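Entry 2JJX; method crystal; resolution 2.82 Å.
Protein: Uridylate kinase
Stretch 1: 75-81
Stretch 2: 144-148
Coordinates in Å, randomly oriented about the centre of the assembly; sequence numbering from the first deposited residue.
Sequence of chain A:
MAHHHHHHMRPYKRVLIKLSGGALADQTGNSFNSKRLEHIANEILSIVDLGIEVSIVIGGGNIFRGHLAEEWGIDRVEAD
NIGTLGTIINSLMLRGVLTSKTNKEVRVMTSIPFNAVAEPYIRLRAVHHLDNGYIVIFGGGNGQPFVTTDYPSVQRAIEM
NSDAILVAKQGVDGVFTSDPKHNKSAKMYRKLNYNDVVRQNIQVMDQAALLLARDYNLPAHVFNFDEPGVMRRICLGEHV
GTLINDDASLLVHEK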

# COMPACT_ATOMS: atom_id res chain seq x y z
N ASP A 75 24.11 9.06 -6.61
CA ASP A 75 23.82 8.02 -7.59
C ASP A 75 22.74 8.46 -8.58
O ASP A 75 21.67 8.95 -8.20
CB ASP A 75 23.38 6.71 -6.93
CG ASP A 75 23.53 5.51 -7.84
OD1 ASP A 75 23.64 5.69 -9.07
OD2 ASP A 75 23.61 4.38 -7.32
N ARG A 76 23.05 8.27 -9.86
CA ARG A 76 22.11 8.61 -10.93
C ARG A 76 20.67 8.15 -10.66
O ARG A 76 19.73 8.89 -10.91
CB ARG A 76 22.61 8.01 -12.24
CG ARG A 76 21.55 7.89 -13.31
CD ARG A 76 21.62 9.05 -14.27
NE ARG A 76 20.29 9.57 -14.57
CZ ARG A 76 19.85 9.87 -15.79
NH1 ARG A 76 20.64 9.71 -16.84
NH2 ARG A 76 18.62 10.34 -15.96
N VAL A 77 20.50 6.95 -10.13
CA VAL A 77 19.17 6.49 -9.78
C VAL A 77 18.57 7.36 -8.67
O VAL A 77 17.37 7.62 -8.65
CB VAL A 77 19.14 4.99 -9.40
CG1 VAL A 77 17.72 4.50 -9.33
CG2 VAL A 77 19.95 4.18 -10.40
N GLU A 78 19.42 7.86 -7.77
CA GLU A 78 18.95 8.68 -6.66
C GLU A 78 18.57 10.07 -7.12
O GLU A 78 17.52 10.60 -6.74
CB GLU A 78 19.97 8.73 -5.53
CG GLU A 78 20.09 7.41 -4.77
CD GLU A 78 21.19 7.43 -3.74
OE1 GLU A 78 21.51 8.54 -3.24
OE2 GLU A 78 21.81 6.37 -3.50
N ALA A 79 19.44 10.65 -7.94
CA ALA A 79 19.17 11.95 -8.55
C ALA A 79 17.83 11.97 -9.31
O ALA A 79 17.10 12.95 -9.28
CB ALA A 79 20.30 12.34 -9.48
N ASP A 80 17.55 10.89 -10.03
CA ASP A 80 16.32 10.83 -10.79
C ASP A 80 15.10 10.83 -9.90
O ASP A 80 14.10 11.49 -10.19
CB ASP A 80 16.34 9.60 -11.69
CG ASP A 80 17.07 9.85 -13.00
OD1 ASP A 80 17.61 10.97 -13.19
OD2 ASP A 80 17.07 8.95 -13.87
N ASN A 81 15.20 10.10 -8.79
CA ASN A 81 14.10 10.02 -7.83
C ASN A 81 13.77 11.39 -7.30
O ASN A 81 12.61 11.69 -7.02
CB ASN A 81 14.47 9.11 -6.66
CG ASN A 81 14.37 7.65 -7.02
OD1 ASN A 81 14.03 7.30 -8.16
ND2 ASN A 81 14.73 6.78 -6.08
N GLN A 144 10.50 5.04 -13.53
CA GLN A 144 11.83 4.49 -13.85
C GLN A 144 12.99 5.49 -13.98
O GLN A 144 12.82 6.68 -14.20
CB GLN A 144 11.74 3.59 -15.09
CG GLN A 144 10.51 2.70 -15.07
CD GLN A 144 10.45 1.82 -13.83
OE1 GLN A 144 11.37 1.06 -13.56
NE2 GLN A 144 9.33 1.86 -13.12
N PRO A 145 14.22 5.00 -13.79
CA PRO A 145 15.48 5.75 -13.83
C PRO A 145 16.11 5.73 -15.22
O PRO A 145 15.62 5.08 -16.14
CB PRO A 145 16.37 4.98 -12.85
CG PRO A 145 15.75 3.57 -12.82
CD PRO A 145 14.30 3.82 -12.92
N PHE A 146 17.22 6.43 -15.40
CA PHE A 146 17.93 6.38 -16.67
C PHE A 146 17.12 6.97 -17.79
O PHE A 146 17.54 6.92 -18.93
CB PHE A 146 18.28 4.94 -17.04
CG PHE A 146 18.83 4.14 -15.90
CD1 PHE A 146 18.39 2.86 -15.69
CD2 PHE A 146 19.77 4.68 -15.04
CE1 PHE A 146 18.87 2.12 -14.65
CE2 PHE A 146 20.21 3.95 -13.98
CZ PHE A 146 19.80 2.65 -13.82
N VAL A 147 15.94 7.49 -17.49
CA VAL A 147 15.09 8.02 -18.55
C VAL A 147 14.71 9.47 -18.32
O VAL A 147 14.69 9.97 -17.21
CB VAL A 147 13.84 7.17 -18.67
CG1 VAL A 147 12.68 7.87 -18.06
CG2 VAL A 147 13.59 6.85 -20.10
N THR A 148 14.46 10.16 -19.42
CA THR A 148 14.11 11.58 -19.44
C THR A 148 12.59 11.70 -19.49
O THR A 148 11.87 10.74 -19.73
CB THR A 148 14.72 12.24 -20.69
OG1 THR A 148 16.14 12.08 -20.70
CG2 THR A 148 14.38 13.71 -20.76
O HOH W 1 20.29 9.02 -19.38

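The start of a helix, with Asp 75 at its N-cap position, packs against a segment without regular secondary structure. Arg 76, Val 77 and Asp 80 make the helical side of the contact, a spacing of one and then three residues that gathers them on one side of the helix.

Asp 80 is the polar centre. Its CA-to-CB bond points toward the other segment, and with chi1 in the m well (-85°) the carboxylate reaches the backbone there: Phe 146 N donates a hydrogen bond to Asp 80 OD2 at 3.0 Å. A carboxylate suits this place because it can accept from Phe 146 N and also pair with Arg 76. Asp 80 OD2 lies 3.6 Å from Pro 145 CA.

One helical turn earlier, Arg 76 reaches forward along the helix to the same carboxylate. Its chi1 is t (161°), but chi2 (98°) and chi3 (-136°) lie between wells, and the chain so folded forms a salt bridge, Arg 76 NH2 to Asp 80 OD2 at 3.0 Å. As a hydrogen bond that pair is weak; Arg 76 NH2 to Asp 80 OD1, also 3.0 Å, is better directed at 154°, while Arg 76 NE to Asp 80 OD1, at 3.3 Å, is weak. OD2 thus serves both the arginine and the backbone of Phe 146. One face of the guanidinium is covered by Phe 146 CA, and a water accepts from Arg 76 NH1 at 2.7 Å and donates weakly to Phe 146 O at 3.5 Å.

Phe 146 has a positive phi (65°), and its CA-to-CB bond points away from the helix. With chi1 m (-45°), the long aromatic side chain nevertheless brings its ring back: Phe 146 CE2 lies 3.6 Å from Val 77 CG2, and Arg 76 CG approaches the ring edge. Val 77, buried with chi1 t, uses its branched side chain to meet two apolar neighbours, Val 77 CG1 lying 3.8 Å from Pro 145 CB. Pro 145 points toward the helix; its apolar ring suits this contact and leaves no backbone N-H to satisfy.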